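Aminotransferase (PDB 3IF2) probably transfers amino groups between amino acids and keto acids, perhaps as a valine-pyruvate transaminase, using pyridoxal 5'-phosphate as its cofactor. Local coordinates at residues Y248-A260 with I325-Q338. Residues are numbered along the deposited sequence; the frame is centred on the assembly and turned at random.
Sequences YGMPFPNIIYSDA and IKQLSDNEIKPFYQ. With PLP (pyridoxal-5'-phosphate), chain C.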
loop_
_atom_site.group_PDB
_atom_site.type_symbol
_atom_site.label_atom_id
_atom_site.label_comp_id
_atom_site.label_asym_id
_atom_site.label_seq_id
_atom_site.Cartn_x
_atom_site.Cartn_y
_atom_site.Cartn_z
ATOM N N TYR A 248 -14.378 12.269 -5.189
ATOM C CA TYR A 248 -15.632 12.907 -4.716
ATOM C C TYR A 248 -16.778 12.893 -5.725
ATOM O O TYR A 248 -17.850 13.438 -5.434
ATOM C CB TYR A 248 -15.350 14.397 -4.376
ATOM C CG TYR A 248 -14.268 14.632 -3.348
ATOM C CD1 TYR A 248 -14.516 14.496 -1.983
ATOM C CD2 TYR A 248 -12.982 14.988 -3.743
ATOM C CE1 TYR A 248 -13.475 14.704 -1.019
ATOM C CE2 TYR A 248 -11.959 15.186 -2.810
ATOM C CZ TYR A 248 -12.203 15.047 -1.451
ATOM O OH TYR A 248 -11.175 15.266 -0.543
ATOM N N GLY A 249 -16.570 12.261 -6.886
ATOM C CA GLY A 249 -17.496 12.313 -7.998
ATOM C C GLY A 249 -18.449 11.173 -8.176
ATOM O O GLY A 249 -18.709 10.415 -7.250
HETATM N N MSE A 250 -18.962 11.068 -9.401
HETATM C CA MSE A 250 -19.929 10.037 -9.771
HETATM C C MSE A 250 -19.233 8.695 -9.975
HETATM O O MSE A 250 -18.016 8.666 -10.278
HETATM C CB MSE A 250 -20.604 10.383 -11.092
HETATM C CG MSE A 250 -21.371 11.673 -11.097
HETATM SE SE MSE A 250 -21.419 12.398 -12.866
HETATM C CE MSE A 250 -19.478 12.724 -13.089
ATOM N N PRO A 251 -19.967 7.580 -9.758
ATOM C CA PRO A 251 -21.346 7.434 -9.239
ATOM C C PRO A 251 -21.426 7.432 -7.687
ATOM O O PRO A 251 -22.515 7.540 -7.145
ATOM C CB PRO A 251 -21.783 6.076 -9.785
ATOM C CG PRO A 251 -20.473 5.307 -9.981
ATOM C CD PRO A 251 -19.348 6.271 -10.059
ATOM N N PHE A 252 -20.298 7.229 -7.008
ATOM C CA PHE A 252 -20.187 7.293 -5.547
ATOM C C PHE A 252 -18.854 7.952 -5.230
ATOM O O PHE A 252 -17.884 7.654 -5.888
ATOM C CB PHE A 252 -20.276 5.895 -4.876
ATOM C CG PHE A 252 -19.359 4.837 -5.478
ATOM C CD1 PHE A 252 -18.028 4.726 -5.085
ATOM C CD2 PHE A 252 -19.851 3.932 -6.411
ATOM C CE1 PHE A 252 -17.178 3.761 -5.656
ATOM C CE2 PHE A 252 -19.002 2.945 -6.975
ATOM C CZ PHE A 252 -17.661 2.872 -6.594
ATOM N N PRO A 253 -18.798 8.860 -4.242
ATOM C CA PRO A 253 -19.851 9.346 -3.351
ATOM C C PRO A 253 -20.810 10.359 -3.972
ATOM O O PRO A 253 -21.710 10.802 -3.276
ATOM C CB PRO A 253 -19.060 9.960 -2.190
ATOM C CG PRO A 253 -17.861 10.520 -2.848
ATOM C CD PRO A 253 -17.567 9.640 -4.056
ATOM N N ASN A 254 -20.608 10.719 -5.244
ATOM C CA ASN A 254 -21.495 11.604 -6.020
ATOM C C ASN A 254 -21.701 12.937 -5.324
ATOM O O ASN A 254 -22.824 13.415 -5.229
ATOM C CB ASN A 254 -22.831 10.879 -6.284
ATOM C CG ASN A 254 -23.723 11.573 -7.356
ATOM O OD1 ASN A 254 -23.248 12.033 -8.406
ATOM N ND2 ASN A 254 -25.028 11.612 -7.086
ATOM N N ILE A 255 -20.615 13.512 -4.796
ATOM C CA ILE A 255 -20.666 14.811 -4.100
ATOM C C ILE A 255 -20.453 15.894 -5.185
ATOM O O ILE A 255 -19.429 16.568 -5.202
ATOM C CB ILE A 255 -19.622 14.908 -2.942
ATOM C CG1 ILE A 255 -19.744 13.721 -1.976
ATOM C CG2 ILE A 255 -19.783 16.245 -2.185
ATOM C CD1 ILE A 255 -18.658 13.625 -0.938
ATOM N N ILE A 256 -21.407 15.973 -6.122
ATOM C CA ILE A 256 -21.420 16.903 -7.256
ATOM C C ILE A 256 -22.772 17.585 -7.254
ATOM O O ILE A 256 -23.783 16.903 -7.296
ATOM C CB ILE A 256 -21.271 16.196 -8.622
ATOM C CG1 ILE A 256 -19.863 15.647 -8.787
ATOM C CG2 ILE A 256 -21.509 17.172 -9.777
ATOM C CD1 ILE A 256 -19.539 15.156 -10.226
ATOM N N TYR A 257 -22.784 18.917 -7.226
ATOM C CA TYR A 257 -24.033 19.674 -7.187
ATOM C C TYR A 257 -24.361 20.398 -8.508
ATOM O O TYR A 257 -25.301 21.182 -8.524
ATOM C CB TYR A 257 -24.044 20.682 -6.033
ATOM C CG TYR A 257 -23.347 20.278 -4.739
ATOM C CD1 TYR A 257 -23.560 19.026 -4.111
ATOM C CD2 TYR A 257 -22.524 21.217 -4.086
ATOM C CE1 TYR A 257 -22.890 18.712 -2.882
ATOM C CE2 TYR A 257 -21.867 20.937 -2.889
ATOM C CZ TYR A 257 -22.044 19.702 -2.293
ATOM O OH TYR A 257 -21.354 19.530 -1.120
ATOM N N SER A 258 -23.609 20.147 -9.586
ATOM C CA SER A 258 -23.867 20.745 -10.906
ATOM C C SER A 258 -23.902 19.661 -11.987
ATOM O O SER A 258 -23.348 18.582 -11.807
ATOM C CB SER A 258 -22.833 21.832 -11.230
ATOM O OG SER A 258 -21.538 21.292 -11.405
ATOM N N ASP A 259 -24.535 19.971 -13.114
ATOM C CA ASP A 259 -24.746 19.007 -14.214
ATOM C C ASP A 259 -23.427 18.437 -14.777
ATOM O O ASP A 259 -22.582 19.197 -15.198
ATOM C CB ASP A 259 -25.570 19.674 -15.342
ATOM C CG ASP A 259 -26.239 18.662 -16.272
ATOM O OD1 ASP A 259 -26.989 17.776 -15.787
ATOM O OD2 ASP A 259 -26.065 18.784 -17.504
ATOM N N ALA A 260 -23.251 17.112 -14.747
ATOM C CA ALA A 260 -22.036 16.447 -15.273
ATOM C C ALA A 260 -22.299 15.016 -15.725
ATOM O O ALA A 260 -23.234 14.380 -15.248
ATOM C CB ALA A 260 -20.922 16.452 -14.216
ATOM N N ILE A 325 -24.953 1.353 -2.630
ATOM C CA ILE A 325 -23.815 2.296 -2.613
ATOM C C ILE A 325 -24.215 3.631 -3.297
ATOM O O ILE A 325 -23.881 4.707 -2.796
ATOM C CB ILE A 325 -22.490 1.648 -3.197
ATOM C CG1 ILE A 325 -21.251 2.446 -2.775
ATOM C CG2 ILE A 325 -22.567 1.450 -4.702
ATOM C CD1 ILE A 325 -19.908 1.842 -3.236
ATOM N N LYS A 326 -24.977 3.534 -4.391
ATOM C CA LYS A 326 -25.500 4.682 -5.134
ATOM C C LYS A 326 -26.606 5.417 -4.339
ATOM O O LYS A 326 -26.606 6.655 -4.269
ATOM C CB LYS A 326 -26.028 4.215 -6.500
ATOM C CG LYS A 326 -26.208 5.311 -7.525
ATOM C CD LYS A 326 -26.621 4.751 -8.906
ATOM C CE LYS A 326 -26.535 5.807 -10.025
ATOM N NZ LYS A 326 -27.271 7.060 -9.691
ATOM N N GLN A 327 -27.521 4.661 -3.724
ATOM C CA GLN A 327 -28.613 5.246 -2.920
ATOM C C GLN A 327 -28.078 5.951 -1.685
ATOM O O GLN A 327 -28.541 7.045 -1.337
ATOM C CB GLN A 327 -29.650 4.213 -2.510
ATOM C CG GLN A 327 -30.316 3.514 -3.678
ATOM C CD GLN A 327 -31.404 2.571 -3.218
ATOM O OE1 GLN A 327 -32.485 3.023 -2.792
ATOM N NE2 GLN A 327 -31.131 1.245 -3.293
ATOM N N LEU A 328 -27.095 5.332 -1.044
ATOM C CA LEU A 328 -26.394 5.924 0.079
ATOM C C LEU A 328 -25.744 7.287 -0.321
ATOM O O LEU A 328 -25.826 8.271 0.411
ATOM C CB LEU A 328 -25.302 4.960 0.536
ATOM C CG LEU A 328 -24.434 5.322 1.721
ATOM C CD1 LEU A 328 -25.345 5.328 2.942
ATOM C CD2 LEU A 328 -23.276 4.342 1.872
ATOM N N SER A 329 -25.108 7.319 -1.484
ATOM C CA SER A 329 -24.455 8.522 -1.993
ATOM C C SER A 329 -25.442 9.656 -2.311
ATOM O O SER A 329 -25.241 10.797 -1.903
ATOM C CB SER A 329 -23.676 8.179 -3.264
ATOM O OG SER A 329 -22.665 7.241 -2.984
ATOM N N ASP A 330 -26.512 9.309 -3.007
ATOM C CA ASP A 330 -27.506 10.287 -3.420
ATOM C C ASP A 330 -28.394 10.782 -2.290
ATOM O O ASP A 330 -28.690 11.976 -2.250
ATOM C CB ASP A 330 -28.402 9.729 -4.539
ATOM C CG ASP A 330 -27.620 9.322 -5.785
ATOM O OD1 ASP A 330 -26.504 9.813 -5.997
ATOM O OD2 ASP A 330 -28.136 8.499 -6.569
ATOM N N ASN A 331 -28.815 9.890 -1.394
ATOM C CA ASN A 331 -29.765 10.255 -0.315
ATOM C C ASN A 331 -29.145 10.810 0.963
ATOM O O ASN A 331 -29.777 11.638 1.623
ATOM C CB ASN A 331 -30.667 9.053 0.067
ATOM C CG ASN A 331 -31.505 8.530 -1.111
ATOM O OD1 ASN A 331 -31.711 9.230 -2.100
ATOM N ND2 ASN A 331 -31.994 7.304 -0.994
ATOM N N GLU A 332 -27.921 10.375 1.300
ATOM C CA GLU A 332 -27.299 10.731 2.573
ATOM C C GLU A 332 -26.042 11.572 2.416
ATOM O O GLU A 332 -25.985 12.678 2.960
ATOM C CB GLU A 332 -26.993 9.462 3.375
ATOM C CG GLU A 332 -28.128 8.431 3.490
ATOM C CD GLU A 332 -29.389 8.929 4.217
ATOM O OE1 GLU A 332 -29.324 9.884 5.029
ATOM O OE2 GLU A 332 -30.466 8.328 3.976
ATOM N N ILE A 333 -25.063 11.097 1.641
ATOM C CA ILE A 333 -23.776 11.798 1.511
ATOM C C ILE A 333 -23.903 13.153 0.782
ATOM O O ILE A 333 -23.563 14.193 1.358
ATOM C CB ILE A 333 -22.705 10.934 0.830
ATOM C CG1 ILE A 333 -22.465 9.617 1.589
ATOM C CG2 ILE A 333 -21.371 11.724 0.725
ATOM C CD1 ILE A 333 -21.548 8.665 0.888
ATOM N N LYS A 334 -24.401 13.131 -0.461
ATOM C CA LYS A 334 -24.553 14.362 -1.287
ATOM C C LYS A 334 -25.335 15.477 -0.582
ATOM O O LYS A 334 -24.833 16.603 -0.521
ATOM C CB LYS A 334 -25.124 14.042 -2.678
ATOM C CG LYS A 334 -25.447 15.215 -3.653
ATOM C CD LYS A 334 -25.908 14.571 -5.004
ATOM C CE LYS A 334 -26.494 15.513 -6.073
ATOM N NZ LYS A 334 -26.668 14.808 -7.436
ATOM N N PRO A 335 -26.512 15.163 0.002
ATOM C CA PRO A 335 -27.228 16.214 0.726
ATOM C C PRO A 335 -26.525 16.710 2.002
ATOM O O PRO A 335 -26.580 17.911 2.287
ATOM C CB PRO A 335 -28.584 15.550 1.049
ATOM C CG PRO A 335 -28.733 14.484 -0.013
ATOM C CD PRO A 335 -27.338 13.943 -0.067
ATOM N N PHE A 336 -25.888 15.814 2.760
ATOM C CA PHE A 336 -25.159 16.210 3.968
ATOM C C PHE A 336 -24.187 17.344 3.647
ATOM O O PHE A 336 -24.263 18.403 4.280
ATOM C CB PHE A 336 -24.392 15.040 4.598
ATOM C CG PHE A 336 -23.611 15.434 5.804
ATOM C CD1 PHE A 336 -24.191 15.407 7.058
ATOM C CD2 PHE A 336 -22.296 15.890 5.684
ATOM C CE1 PHE A 336 -23.480 15.823 8.199
ATOM C CE2 PHE A 336 -21.583 16.307 6.815
ATOM C CZ PHE A 336 -22.190 16.277 8.078
ATOM N N TYR A 337 -23.309 17.122 2.657
ATOM C CA TYR A 337 -22.313 18.138 2.267
ATOM C C TYR A 337 -22.892 19.431 1.661
ATOM O O TYR A 337 -22.320 20.507 1.878
ATOM C CB TYR A 337 -21.177 17.556 1.399
ATOM C CG TYR A 337 -20.338 16.524 2.138
ATOM C CD1 TYR A 337 -19.532 16.901 3.207
ATOM C CD2 TYR A 337 -20.340 15.178 1.758
ATOM C CE1 TYR A 337 -18.766 15.968 3.902
ATOM C CE2 TYR A 337 -19.576 14.221 2.450
ATOM C CZ TYR A 337 -18.793 14.627 3.518
ATOM O OH TYR A 337 -18.036 13.717 4.198
ATOM N N GLN A 338 -24.003 19.357 0.933
ATOM C CA GLN A 338 -24.613 20.586 0.402
ATOM C C GLN A 338 -25.089 21.518 1.524
ATOM O O GLN A 338 -24.832 22.733 1.475
ATOM C CB GLN A 338 -25.749 20.320 -0.578
ATOM C CG GLN A 338 -26.402 21.650 -1.040
ATOM C CD GLN A 338 -27.107 21.561 -2.354
ATOM O OE1 GLN A 338 -27.560 20.489 -2.772
ATOM N NE2 GLN A 338 -27.204 22.702 -3.031
HETATM N N1 PLP C . -8.301 12.486 -4.877
HETATM C C2 PLP C . -8.670 13.664 -4.264
HETATM C C2A PLP C . -9.190 14.765 -5.132
HETATM C C3 PLP C . -8.564 13.789 -2.860
HETATM O O3 PLP C . -8.923 14.940 -2.209
HETATM C C4 PLP C . -8.054 12.714 -2.094
HETATM C C4A PLP C . -7.704 13.001 -0.638
HETATM O O4A PLP C . -8.063 12.247 0.276
HETATM C C5 PLP C . -7.673 11.502 -2.760
HETATM C C6 PLP C . -7.814 11.427 -4.159
HETATM C C5A PLP C . -7.068 10.286 -2.031
HETATM O O4P PLP C . -8.031 9.385 -1.527
HETATM P P PLP C . -7.606 7.921 -1.025
HETATM O O1P PLP C . -6.165 7.479 -1.116
HETATM O O2P PLP C . -8.434 7.058 -1.915
HETATM O O3P PLP C . -8.022 7.868 0.392
#
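Ile325 sets its CD1 methyl over the centre of the Phe252 ring, a CH-pi contact 3.7 Å from the centroid. The contact joins two parts of this fold-type I aminotransferase, helix 324-351 and the loop after strand 242-245; in that loop Tyr248 OH hydrogen-bonds the O3 of pyridoxal phosphate (2.8 Å). Two cis-prolines, Pro251 and Pro253, shape the loop around Phe252, whose CB is directed toward the helix; its rotamer (chi1 50°) presents one ring face to Ile325 CD1. Beside it Ser329 turns OG back to Ile325 O (2.8 Å), which also accepts Ser329 N from the opposite face of its plane. With an alanine here in place of Phe252, the Ile325 methyl would probably lose the aromatic face it rests on, and a gap would open between loop and helix. Further along the buried side, Ile333 CG2 meets Ile255 CD1 at 3.7 Å; the same CD1 reaches Tyr337 CD2, while the Tyr337 hydroxyl bonds Ala43 N. The more open flank is polar and looser. Asn254 ND2 gives Asp330 OD1 a weak, bent bond (128°), the amide and carboxylate planes 68° apart, and OD2 of the same aspartate forms a salt bridge with Lys326 NZ one turn back. Lys334, fully extended, runs its methylenes past Asn254 O, bringing CE to 3.3 Å from Ile256 O. At the far end Gln338 CB lies over one face of the Tyr257 ring, 4.2 Å from its centroid.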